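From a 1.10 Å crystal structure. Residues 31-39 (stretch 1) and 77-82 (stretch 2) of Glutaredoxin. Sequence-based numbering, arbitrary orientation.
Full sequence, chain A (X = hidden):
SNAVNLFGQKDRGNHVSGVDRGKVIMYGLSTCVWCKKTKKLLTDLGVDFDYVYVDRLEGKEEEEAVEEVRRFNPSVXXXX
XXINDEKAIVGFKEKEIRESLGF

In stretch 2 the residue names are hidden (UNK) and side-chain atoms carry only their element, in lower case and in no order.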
ATOM      1  N   THR A  31      -4.282  -7.813   8.117  1.00 14.31           N
ATOM      2  CA  THR A  31      -5.698  -8.012   7.787  1.00 17.04           C
ATOM      3  C   THR A  31      -5.752  -8.810   6.512  1.00 18.57           C
ATOM      4  O   THR A  31      -5.568  -8.241   5.475  1.00 21.55           O
ATOM      5  CB  THR A  31      -6.312  -6.671   7.436  1.00 18.71           C
ATOM      6  OG1 THR A  31      -5.514  -6.276   6.284  1.00 26.23           O
ATOM      7  CG2 THR A  31      -6.194  -5.784   8.587  1.00 25.34           C
ATOM      8  N   CYS A  32      -5.619 -10.096   6.517  1.00 16.84           N
ATOM      9  CA  CYS A  32      -5.618 -10.896   5.304  1.00 14.34           C
ATOM     10  C   CYS A  32      -5.881 -12.341   5.788  1.00 13.98           C
ATOM     11  O   CYS A  32      -5.031 -13.014   6.341  1.00 13.48           O
ATOM     12  CB  CYS A  32      -4.291 -10.817   4.581  1.00 16.80           C
ATOM     13  SG  CYS A  32      -3.877 -11.974   3.315  1.00 18.28           S
ATOM     14  N   VAL A  33      -7.098 -12.791   5.570  1.00 13.47           N
ATOM     15  CA  VAL A  33      -7.542 -14.150   5.981  1.00 15.05           C
ATOM     16  C   VAL A  33      -6.703 -15.225   5.388  1.00 12.39           C
ATOM     17  O   VAL A  33      -6.395 -16.203   6.066  1.00 14.34           O
ATOM     18  CB  VAL A  33      -9.055 -14.300   5.562  1.00 17.43           C
ATOM     19  CG1 VAL A  33      -9.495 -15.702   5.555  1.00 23.22           C
ATOM     20  CG2 VAL A  33      -9.950 -13.421   6.428  1.00 22.86           C
ATOM     21  N   TRP A  34      -6.323 -15.110   4.138  1.00 12.22           N
ATOM     22  CA  TRP A  34      -5.527 -16.126   3.524  1.00 12.86           C
ATOM     23  C   TRP A  34      -4.091 -16.141   3.979  1.00 10.71           C
ATOM     24  O   TRP A  34      -3.434 -17.182   3.967  1.00 11.55           O
ATOM     25  CB  TRP A  34      -5.693 -16.129   2.040  1.00 13.92           C
ATOM     26  CG  TRP A  34      -7.090 -16.408   1.595  1.00 14.96           C
ATOM     27  CD1 TRP A  34      -7.994 -15.514   1.140  1.00 18.04           C
ATOM     28  CD2 TRP A  34      -7.678 -17.709   1.506  1.00 16.48           C
ATOM     29  NE1 TRP A  34      -9.142 -16.168   0.777  1.00 20.46           N
ATOM     30  CE2 TRP A  34      -8.978 -17.504   1.025  1.00 17.30           C
ATOM     31  CE3 TRP A  34      -7.274 -19.006   1.868  1.00 16.78           C
ATOM     32  CZ2 TRP A  34      -9.841 -18.551   0.815  1.00 23.83           C
ATOM     33  CZ3 TRP A  34      -8.139 -20.046   1.605  1.00 20.89           C
ATOM     34  CH2 TRP A  34      -9.390 -19.817   1.090  1.00 22.53           C
ATOM     35  N   CYS A  35      -3.597 -14.966   4.370  1.00 11.68           N
ATOM     36  CA  CYS A  35      -2.285 -14.875   4.981  1.00 10.25           C
ATOM     37  C   CYS A  35      -2.319 -15.609   6.289  1.00 10.50           C
ATOM     38  O   CYS A  35      -1.399 -16.387   6.619  1.00 11.60           O
ATOM     39  CB  CYS A  35      -1.848 -13.464   5.191  1.00 10.94           C
ATOM     40  SG  CYS A  35      -1.672 -12.446   3.733  1.00 12.83           S
ATOM     41  N   LYS A  36      -3.375 -15.441   7.081  1.00 11.34           N
ATOM     42  CA  LYS A  36      -3.450 -16.120   8.367  1.00 11.49           C
ATOM     43  C   LYS A  36      -3.553 -17.645   8.176  1.00 11.32           C
ATOM     44  O   LYS A  36      -2.951 -18.416   8.916  1.00 12.04           O
ATOM     45  CB  LYS A  36      -4.632 -15.587   9.132  1.00 13.25           C
ATOM     46  CG  LYS A  36      -4.599 -14.226   9.719  1.00 22.43           C
ATOM     47  CD  LYS A  36      -3.233 -13.669  10.323  1.00 26.89           C
ATOM     48  CE  LYS A  36      -3.058 -12.157   9.950  1.00 30.00           C
ATOM     49  NZ  LYS A  36      -2.820 -12.015   8.456  1.00 18.99           N
ATOM     50  N   LYS A  37      -4.268 -18.062   7.149  1.00 11.19           N
ATOM     51  CA  LYS A  37      -4.382 -19.477   6.883  1.00 11.91           C
ATOM     52  C   LYS A  37      -3.025 -20.043   6.453  1.00 10.72           C
ATOM     53  O   LYS A  37      -2.683 -21.196   6.793  1.00 11.41           O
ATOM     54  CB  LYS A  37      -5.351 -19.749   5.741  1.00 15.38           C
ATOM     55  CG  LYS A  37      -6.797 -19.636   5.997  1.00 20.41           C
ATOM     56  CD  LYS A  37      -7.604 -20.820   5.426  1.00 31.94           C
ATOM     57  CE  LYS A  37      -9.117 -20.821   5.945  1.00 37.86           C
ATOM     58  NZ  LYS A  37      -9.424 -21.694   7.226  1.00 42.44           N
ATOM     59  N   THR A  38      -2.235 -19.320   5.687  1.00 10.69           N
ATOM     60  CA  THR A  38      -0.885 -19.715   5.346  1.00 10.06           C
ATOM     61  C   THR A  38       0.020 -19.782   6.523  1.00 10.01           C
ATOM     62  O   THR A  38       0.769 -20.811   6.674  1.00 10.33           O
ATOM     63  CB  THR A  38      -0.323 -18.711   4.304  1.00 11.10           C
ATOM     64  OG1 THR A  38      -1.208 -18.677   3.156  1.00 12.12           O
ATOM     65  CG2 THR A  38       1.079 -19.132   3.854  1.00 12.07           C
ATOM     66  N   LYS A  39      -0.006 -18.826   7.432  1.00 10.50           N
ATOM     67  CA  LYS A  39       0.726 -18.887   8.650  1.00 10.75           C
ATOM     68  C   LYS A  39       0.357 -20.137   9.461  1.00 10.63           C
ATOM     69  O   LYS A  39       1.235 -20.772  10.008  1.00 10.69           O
ATOM     70  CB  LYS A  39       0.575 -17.581   9.411  1.00 12.40           C
ATOM     71  CG  LYS A  39       1.246 -17.469  10.670  1.00 13.07           C
ATOM     72  CD  LYS A  39       1.195 -16.056  11.279  1.00 18.50           C
ATOM     73  CE  LYS A  39       1.833 -16.016  12.638  1.00 21.88           C
ATOM     74  NZ  LYS A  39       0.872 -16.594  13.654  1.00 26.54           N
ATOM     75  N   UNK A  77       1.124  -9.016  -4.356  1.00 10.63           N
ATOM     76  CA  UNK A  77      -0.053  -9.568  -3.736  1.00 10.68           C
ATOM     77  C   UNK A  77       0.357 -10.486  -2.575  1.00  8.78           C
ATOM     78  O   UNK A  77       1.510 -10.883  -2.460  1.00 10.87           O
ATOM     79  o   UNK A  77      -0.286 -11.353  -5.311  1.00 12.09           O
ATOM     80  c   UNK A  77      -0.931 -10.227  -4.718  1.00 11.87           C
ATOM     81  N   UNK A  78      -0.626 -10.798  -1.760  1.00  9.30           N
ATOM     82  CA  UNK A  78      -0.366 -11.385  -0.438  1.00  9.13           C
ATOM     83  C   UNK A  78      -1.365 -12.502  -0.155  1.00  9.49           C
ATOM     84  O   UNK A  78      -2.559 -12.356  -0.406  1.00 10.71           O
ATOM     85  c   UNK A  78       2.257  -7.197  -0.239  1.00 10.82           C
ATOM     86  c   UNK A  78       0.435  -9.187   0.405  1.00  9.55           C
ATOM     87  c   UNK A  78       1.025  -7.070  -0.632  1.00 10.57           C
ATOM     88  c   UNK A  78       1.761  -9.271   0.805  1.00 10.54           C
ATOM     89  c   UNK A  78      -0.520 -10.306   0.651  1.00  9.23           C
ATOM     90  c   UNK A  78       2.653  -8.302   0.516  1.00 10.27           C
ATOM     91  c   UNK A  78       0.090  -8.036  -0.348  1.00 10.41           C
ATOM     92  N   UNK A  79      -0.912 -13.644   0.416  1.00  8.87           N
ATOM     93  CA  UNK A  79       0.445 -13.845   0.801  1.00  9.19           C
ATOM     94  C   UNK A  79       1.381 -14.170  -0.355  1.00  8.66           C
ATOM     95  O   UNK A  79       0.962 -14.723  -1.354  1.00  9.43           O
ATOM     96  c   UNK A  79      -1.828 -14.678   0.808  1.00  9.30           C
ATOM     97  c   UNK A  79       0.346 -15.112   1.690  1.00 10.22           C
ATOM     98  c   UNK A  79      -0.885 -15.823   1.194  1.00 11.15           C
ATOM     99  N   UNK A  80       2.656 -13.833  -0.195  1.00  9.11           N
ATOM    100  CA  UNK A  80       3.734 -14.347  -1.047  1.00  8.98           C
ATOM    101  C   UNK A  80       4.718 -15.024  -0.072  1.00  9.24           C
ATOM    102  O   UNK A  80       5.290 -14.435   0.809  1.00  9.56           O
ATOM    103  c   UNK A  80       4.433 -13.265  -1.814  1.00  9.20           C
ATOM    104  c   UNK A  80       5.536 -13.750  -2.601  1.00 10.83           C
ATOM    105  o   UNK A  80       3.521 -12.646  -2.729  1.00 10.27           O
ATOM    106  N   UNK A  81       4.887 -16.365  -0.328  1.00  9.20           N
ATOM    107  CA  UNK A  81       5.780 -17.176   0.489  1.00  8.94           C
ATOM    108  C   UNK A  81       6.975 -17.549  -0.349  1.00  9.52           C
ATOM    109  O   UNK A  81       6.782 -18.110  -1.441  1.00  9.99           O
ATOM    110  o   UNK A  81       3.898 -18.044   1.752  1.00 10.14           O
ATOM    111  c   UNK A  81       5.984 -19.243   1.898  1.00 11.30           C
ATOM    112  c   UNK A  81       5.005 -18.457   0.984  1.00  9.56           C
ATOM    113  N   UNK A  82       8.138 -17.211   0.107  1.00  8.93           N
ATOM    114  CA  UNK A  82       9.391 -17.405  -0.652  1.00  9.99           C
ATOM    115  C   UNK A  82      10.195 -18.467   0.087  1.00  9.16           C
ATOM    116  O   UNK A  82      10.564 -18.328   1.234  1.00 10.09           O
ATOM    117  c   UNK A  82      10.175 -16.092  -0.834  1.00 10.77           C
ATOM    118  c   UNK A  82      11.388 -16.382  -1.732  1.00 14.11           C
ATOM    119  c   UNK A  82       9.807 -13.563  -1.283  1.00 17.32           C
ATOM    120  c   UNK A  82       9.279 -15.006  -1.471  1.00 14.49           C
TER

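Position 77 carries two side-chain atoms, one carbon and then one oxygen, an unbranched hydroxymethyl group. None of it reaches stretch 1. This is serine, S77, with chi1 in the p well. Its hydroxyl is hydrogen-bonded elsewhere in the structure, so this small polar group can be buried without leaving its oxygen unsatisfied.

Position 78 has seven side-chain carbons and no heteroatom: one carbon, then a ring of six. Its CB lies 3.9 Å from SG of C35, while the end of the side chain leads away from stretch 1. The backbone takes part as well: O of position 78 is 4.0 Å from SG of C32. The absence of oxygen on the ring excludes tyrosine, and the residue is phenylalanine, F78. The aromatic ring contributes bulk to the interior and the base of the side chain meets the sulfur.

At position 79 three carbons leave CA and close back onto the backbone N in a five-membered ring. The CA-to-CB bond points toward stretch 1, and the residue has 71 Å² covered by it, the largest share in stretch 2. SG of C35 lies 3.6 Å from N of position 79 and 3.7 Å from the ring carbon bonded to that N; SG of C32 is 4.2 Å from the same carbon. CB of W34 comes within 4.3 Å of it too, and one turn farther along the helix OG1 of T38 lies 3.5 Å from the middle carbon of the three. The closed ring identifies proline, P79. The peptide bond before it is cis, an arrangement far more accessible to proline than to other residues, and the ring pucker is C-gamma endo. A compact ring with no amide hydrogen suits this place, packing against sulfur and helix without an N-H donor to satisfy.

Position 80 shows a carbon bearing one oxygen and one carbon. It points its CA-to-CB bond away from stretch 1 and makes no contact with it. The beta-branched pattern is that of threonine, T80. Its OG1 donates a hydrogen bond to O of S77 at 2.7 Å, linking T80 back to S77 across the cis peptide bond between them.

Position 81 repeats the pattern, one carbon carrying an oxygen and a carbon. The CA-to-CB bond of position 81 points toward stretch 1, and the side-chain oxygen lies 3.7 Å from CG2 of T38. It is again threonine, T81. Its beta-branched shape is well suited to an extended strand.

Position 82 has four carbons, forked at the first, with one arm two carbons long, all out of reach of stretch 1. This is isoleucine, I82, which supplies a buried, beta-branched apolar side chain to the strand.

The contact buries 220 Å² in all and contains no hydrogen bond across the stretches; it works by packing. C32, at the N-cap position, and C35 form a disulfide, SG to SG 2.3 Å, and P79 lies against both sulfurs. T38 donates from OG1 to O of W34 at 2.8 Å, so its hydroxyl is satisfied within the helix while it packs against the proline ring.

Stretch 2 77-82: SFPTTI
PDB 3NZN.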